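Local coordinates for lactaldehyde dehydrogenase (Methanocaldococcus jannaschii, PDB 3PQA), which oxidises lactaldehyde to lactate with NAD, in preference to NADP, for coenzyme F420 biosynthesis, working as a homotetramer of the aldehyde dehydrogenase family, at residues Leu80-Gly85 with Asn306-Lys311; Val314-Ser319 with Lys348-Pro353. All blocks are in the same frame, centred on the assembly; numbering follows the deposited sequence.

Contact 1: residues Leu80-Gly85 with Asn306-Lys311; sequences LAIDAG and NPLDEK
The pyrrolidine ring of P307 receives two backbone carbonyl oxygens at its CB-CG side, A81 O slanting in from one side of the ring plane and G85 O from the opposite one. P307 CG lies 3.6 Å from A81 O, while P307 CB comes within 3.6 Å of G85 O, so the ring bridges one carbonyl of the last turn of helix 73-84 and one just beyond it. G85 is where the chain leaves the helix: its positive phi (70°) turns the backbone so that its carbonyl comes to the proline. Beside the ring, L308 takes the more apolar share. Its CG is anti to its own carbonyl carbon (chi1 -82°), which carries CD2 to 3.8 Å from A81 CB and CD1 to 4.0 Å from I82 CG1; the L308 and I82 side chains cross obliquely. The proline and leucine are the two middle residues of a type I beta turn, N306 to D309, so the turn offers both to the helix. In the aldehyde dehydrogenase fold this packing probably sets a helix of the cofactor-binding domain against a loop of the catalytic domain. An Asx turn braces the loop: N306 OD1 accepts from L308 N at 3.0 Å, with the donor 42° out of the carbonyl plane. D309 OD1 forms a second Asx turn with K311 N, and between these two residues E310 reaches out to a salt bridge with R92 of helix 88-111.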
loop_
_atom_site.group_PDB
_atom_site.type_symbol
_atom_site.label_atom_id
_atom_site.label_comp_id
_atom_site.label_asym_id
_atom_site.label_seq_id
_atom_site.Cartn_x
_atom_site.Cartn_y
_atom_site.Cartn_z
ATOM N N LEU B 80 -19.933 -14.946 -29.778
ATOM C CA LEU B 80 -19.440 -13.589 -30.030
ATOM C C LEU B 80 -19.379 -13.282 -31.531
ATOM O O LEU B 80 -19.759 -12.198 -31.962
ATOM C CB LEU B 80 -18.076 -13.354 -29.366
ATOM C CG LEU B 80 -18.110 -13.310 -27.830
ATOM C CD1 LEU B 80 -16.684 -13.285 -27.267
ATOM C CD2 LEU B 80 -18.877 -12.101 -27.354
ATOM N N ALA B 81 -18.911 -14.243 -32.315
ATOM C CA ALA B 81 -18.804 -14.069 -33.763
ATOM C C ALA B 81 -20.176 -13.854 -34.386
ATOM O O ALA B 81 -20.379 -12.916 -35.159
ATOM C CB ALA B 81 -18.111 -15.266 -34.396
ATOM N N ILE B 82 -21.118 -14.718 -34.025
ATOM C CA ILE B 82 -22.453 -14.713 -34.612
ATOM C C ILE B 82 -23.308 -13.532 -34.134
ATOM O O ILE B 82 -23.996 -12.897 -34.936
ATOM C CB ILE B 82 -23.157 -16.090 -34.362
ATOM C CG1 ILE B 82 -22.446 -17.188 -35.166
ATOM C CG2 ILE B 82 -24.640 -16.045 -34.720
ATOM C CD1 ILE B 82 -22.738 -18.614 -34.682
ATOM N N ASP B 83 -23.244 -13.232 -32.836
ATOM C CA ASP B 83 -24.139 -12.257 -32.209
ATOM C C ASP B 83 -23.564 -10.840 -32.234
ATOM O O ASP B 83 -24.275 -9.883 -32.542
ATOM C CB ASP B 83 -24.453 -12.716 -30.769
ATOM C CG ASP B 83 -25.530 -11.888 -30.079
ATOM O OD1 ASP B 83 -26.292 -11.162 -30.739
ATOM O OD2 ASP B 83 -25.619 -11.985 -28.830
ATOM N N ALA B 84 -22.283 -10.711 -31.898
ATOM C CA ALA B 84 -21.621 -9.411 -31.847
ATOM C C ALA B 84 -20.893 -9.065 -33.147
ATOM O O ALA B 84 -20.394 -7.953 -33.302
ATOM C CB ALA B 84 -20.648 -9.348 -30.643
ATOM N N GLY B 85 -20.836 -10.016 -34.075
ATOM C CA GLY B 85 -20.102 -9.816 -35.332
ATOM C C GLY B 85 -18.595 -9.770 -35.167
ATOM O O GLY B 85 -17.893 -9.205 -36.000
ATOM N N ASN B 306 -16.944 -12.249 -43.255
ATOM C CA ASN B 306 -17.674 -13.066 -42.290
ATOM C C ASN B 306 -16.831 -13.320 -41.037
ATOM O O ASN B 306 -15.741 -13.885 -41.138
ATOM C CB ASN B 306 -18.075 -14.396 -42.943
ATOM C CG ASN B 306 -19.105 -15.176 -42.135
ATOM O OD1 ASN B 306 -19.208 -15.038 -40.910
ATOM N ND2 ASN B 306 -19.874 -16.010 -42.825
ATOM N N PRO B 307 -17.335 -12.899 -39.857
ATOM C CA PRO B 307 -16.573 -13.057 -38.612
ATOM C C PRO B 307 -16.290 -14.512 -38.247
ATOM O O PRO B 307 -15.356 -14.773 -37.483
ATOM C CB PRO B 307 -17.458 -12.397 -37.545
ATOM C CG PRO B 307 -18.682 -11.959 -38.185
ATOM C CD PRO B 307 -18.576 -12.127 -39.666
ATOM N N LEU B 308 -17.073 -15.448 -38.797
ATOM C CA LEU B 308 -16.840 -16.881 -38.549
ATOM C C LEU B 308 -15.636 -17.446 -39.302
ATOM O O LEU B 308 -15.126 -18.511 -38.948
ATOM C CB LEU B 308 -18.094 -17.710 -38.853
ATOM C CG LEU B 308 -19.169 -17.779 -37.765
ATOM C CD1 LEU B 308 -20.394 -18.514 -38.282
ATOM C CD2 LEU B 308 -18.639 -18.434 -36.469
ATOM N N ASP B 309 -15.199 -16.740 -40.349
ATOM C CA ASP B 309 -14.034 -17.152 -41.137
ATOM C C ASP B 309 -12.766 -16.864 -40.349
ATOM O O ASP B 309 -12.559 -15.742 -39.869
ATOM C CB ASP B 309 -14.007 -16.425 -42.486
ATOM C CG ASP B 309 -13.090 -17.090 -43.517
ATOM O OD1 ASP B 309 -11.976 -17.543 -43.171
ATOM O OD2 ASP B 309 -13.485 -17.133 -44.705
ATOM N N GLU B 310 -11.923 -17.884 -40.223
ATOM C CA GLU B 310 -10.652 -17.773 -39.509
ATOM C C GLU B 310 -9.749 -16.696 -40.122
ATOM O O GLU B 310 -8.887 -16.142 -39.446
ATOM C CB GLU B 310 -9.918 -19.122 -39.485
ATOM C CG GLU B 310 -10.652 -20.273 -38.782
ATOM C CD GLU B 310 -10.718 -20.120 -37.260
ATOM O OE1 GLU B 310 -9.859 -19.421 -36.680
ATOM O OE2 GLU B 310 -11.643 -20.693 -36.649
ATOM N N LYS B 311 -9.959 -16.398 -41.401
ATOM C CA LYS B 311 -9.116 -15.430 -42.101
ATOM C C LYS B 311 -9.568 -13.970 -41.929
ATOM O O LYS B 311 -8.822 -13.047 -42.276
ATOM C CB LYS B 311 -9.026 -15.763 -43.600
ATOM C CG LYS B 311 -8.623 -17.197 -43.941
ATOM C CD LYS B 311 -8.288 -17.287 -45.433
ATOM C CE LYS B 311 -8.595 -18.655 -46.035
ATOM N NZ LYS B 311 -7.602 -19.695 -45.619
#

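Contact 2: residues Val314-Ser319 with Lys348-Pro353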
loop_
_atom_site.group_PDB
_atom_site.type_symbol
_atom_site.label_atom_id
_atom_site.label_comp_id
_atom_site.label_asym_id
_atom_site.label_seq_id
_atom_site.Cartn_x
_atom_site.Cartn_y
_atom_site.Cartn_z
ATOM N N VAL B 314 -11.630 -8.011 -40.246
ATOM C CA VAL B 314 -12.649 -6.999 -39.939
ATOM C C VAL B 314 -14.048 -7.512 -40.282
ATOM O O VAL B 314 -14.340 -7.808 -41.448
ATOM C CB VAL B 314 -12.397 -5.676 -40.735
ATOM C CG1 VAL B 314 -13.449 -4.607 -40.387
ATOM C CG2 VAL B 314 -10.999 -5.162 -40.480
ATOM N N GLY B 315 -14.900 -7.622 -39.263
ATOM C CA GLY B 315 -16.302 -7.991 -39.464
ATOM C C GLY B 315 -17.209 -6.776 -39.583
ATOM O O GLY B 315 -16.732 -5.638 -39.720
ATOM N N PRO B 316 -18.530 -6.997 -39.524
ATOM C CA PRO B 316 -19.471 -5.897 -39.686
ATOM C C PRO B 316 -19.591 -5.006 -38.440
ATOM O O PRO B 316 -19.189 -5.409 -37.335
ATOM C CB PRO B 316 -20.792 -6.625 -39.898
ATOM C CG PRO B 316 -20.651 -7.852 -39.029
ATOM C CD PRO B 316 -19.211 -8.267 -39.199
ATOM N N LEU B 317 -20.145 -3.814 -38.634
ATOM C CA LEU B 317 -20.626 -2.991 -37.528
ATOM C C LEU B 317 -21.878 -3.633 -36.922
ATOM O O LEU B 317 -22.496 -4.511 -37.531
ATOM C CB LEU B 317 -20.907 -1.560 -37.995
ATOM C CG LEU B 317 -19.700 -0.809 -38.577
ATOM C CD1 LEU B 317 -20.105 0.593 -38.992
ATOM C CD2 LEU B 317 -18.556 -0.757 -37.559
ATOM N N ILE B 318 -22.250 -3.193 -35.723
ATOM C CA ILE B 318 -23.256 -3.908 -34.938
ATOM C C ILE B 318 -24.673 -3.817 -35.516
ATOM O O ILE B 318 -25.528 -4.631 -35.172
ATOM C CB ILE B 318 -23.259 -3.444 -33.466
ATOM C CG1 ILE B 318 -23.988 -4.470 -32.579
ATOM C CG2 ILE B 318 -23.881 -2.047 -33.358
ATOM C CD1 ILE B 318 -23.364 -5.891 -32.575
ATOM N N SER B 319 -24.916 -2.829 -36.376
ATOM C CA SER B 319 -26.233 -2.644 -36.987
ATOM C C SER B 319 -26.120 -1.892 -38.302
ATOM O O SER B 319 -25.164 -1.127 -38.511
ATOM C CB SER B 319 -27.171 -1.881 -36.043
ATOM O OG SER B 319 -26.847 -0.498 -36.003
ATOM N N LYS B 348 -24.339 -3.245 -46.535
ATOM C CA LYS B 348 -25.221 -3.337 -45.367
ATOM C C LYS B 348 -24.462 -2.826 -44.130
ATOM O O LYS B 348 -24.024 -1.682 -44.116
ATOM C CB LYS B 348 -25.778 -4.753 -45.180
ATOM C CG LYS B 348 -26.644 -5.239 -46.352
ATOM C CD LYS B 348 -26.790 -6.750 -46.328
ATOM C CE LYS B 348 -25.445 -7.420 -46.629
ATOM N NZ LYS B 348 -25.491 -8.894 -46.463
ATOM N N ALA B 349 -24.270 -3.665 -43.119
ATOM C CA ALA B 349 -23.545 -3.228 -41.927
ATOM C C ALA B 349 -22.023 -3.410 -42.038
ATOM O O ALA B 349 -21.272 -2.965 -41.155
ATOM C CB ALA B 349 -24.095 -3.920 -40.682
ATOM N N LEU B 350 -21.571 -4.063 -43.108
ATOM C CA LEU B 350 -20.146 -4.293 -43.314
ATOM C C LEU B 350 -19.476 -3.011 -43.820
ATOM O O LEU B 350 -19.654 -2.601 -44.974
ATOM C CB LEU B 350 -19.897 -5.486 -44.248
ATOM C CG LEU B 350 -18.465 -6.028 -44.348
ATOM C CD1 LEU B 350 -17.967 -6.554 -42.992
ATOM C CD2 LEU B 350 -18.358 -7.124 -45.407
ATOM N N PHE B 351 -18.723 -2.365 -42.934
ATOM C CA PHE B 351 -18.099 -1.091 -43.258
ATOM C C PHE B 351 -16.611 -1.280 -43.492
ATOM O O PHE B 351 -15.896 -1.792 -42.624
ATOM C CB PHE B 351 -18.349 -0.054 -42.160
ATOM C CG PHE B 351 -18.404 1.356 -42.675
ATOM C CD1 PHE B 351 -17.241 2.018 -43.050
ATOM C CD2 PHE B 351 -19.628 2.007 -42.815
ATOM C CE1 PHE B 351 -17.280 3.312 -43.538
ATOM C CE2 PHE B 351 -19.689 3.301 -43.326
ATOM C CZ PHE B 351 -18.507 3.962 -43.684
ATOM N N TYR B 352 -16.137 -0.847 -44.659
ATOM C CA TYR B 352 -14.748 -1.102 -45.031
ATOM C C TYR B 352 -13.784 -0.115 -44.374
ATOM O O TYR B 352 -14.151 1.041 -44.130
ATOM C CB TYR B 352 -14.608 -1.125 -46.566
ATOM C CG TYR B 352 -15.248 -2.369 -47.133
ATOM C CD1 TYR B 352 -16.638 -2.468 -47.249
ATOM C CD2 TYR B 352 -14.475 -3.466 -47.491
ATOM C CE1 TYR B 352 -17.237 -3.627 -47.724
ATOM C CE2 TYR B 352 -15.060 -4.630 -47.977
ATOM C CZ TYR B 352 -16.443 -4.706 -48.081
ATOM O OH TYR B 352 -17.035 -5.851 -48.566
ATOM N N PRO B 353 -12.559 -0.579 -44.060
ATOM C CA PRO B 353 -11.521 0.315 -43.543
ATOM C C PRO B 353 -11.464 1.615 -44.356
ATOM O O PRO B 353 -11.315 1.586 -45.587
ATOM C CB PRO B 353 -10.253 -0.525 -43.689
ATOM C CG PRO B 353 -10.741 -1.913 -43.382
ATOM C CD PRO B 353 -12.112 -1.985 -44.043
HETATM O O HOH W 1 -17.306 -3.008 -40.589
#
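L317 CD1 packs 3.7 Å from F351 CB, with CG of the leucine close behind and the two side chains set at a slant. L317 CG is anti to its carbonyl carbon (chi1 -60°), which brings CD1 up against the phenylalanine's CB; A323 and H322 of helix 320-335 also touch this leucine. An alanine in its place would lack both methyls and would probably open a gap between F351 and that helix. A349 turns its CB inward, 3.6 Å from L317 O and nearly as close to S319 O. On the other flank, L350 has CG anti to the backbone N (chi1 -168°), and its CD1 lies 3.5 Å from P316 N, over the peptide link between G315 and P316. Here the irregular run leading into helix 320-335 passes the start of strand 350-357, part of the mixed sheet that also holds 373-379, so helix and strand are tied together at their beginnings. The direct polar tie is L317 N to A349 O, 2.9 Å long and somewhat bent, the donor standing 41° above the carbonyl plane. Farther along, a water donates to both G315 O and F351 O, 2.8 Å from each, spanning backbones that have already spread apart. At the other end S319 takes the N-cap of helix 320-335, its OG bonded to H322 N.

How the contacts relate
Contact 1 and contact 2 follow one another along the chain, and their centres are 11 Å apart. They meet through prolines and carbonyls: P316 CD lies 3.6 Å from G85 O and 3.9 Å from P307 CG, so G85 O has a proline from each contact against it. I318, whose CB points away from 348-353, instead brings CD1 to 3.7 Å from A84 O. Both contacts lie away from the annotated catalytic and NAD sites. Even so, each reaches the segment leading to C275, the active-site cysteine by similarity: A84 O is hydrogen-bonded to Y270 OH, and I318 N to Q273 OE1.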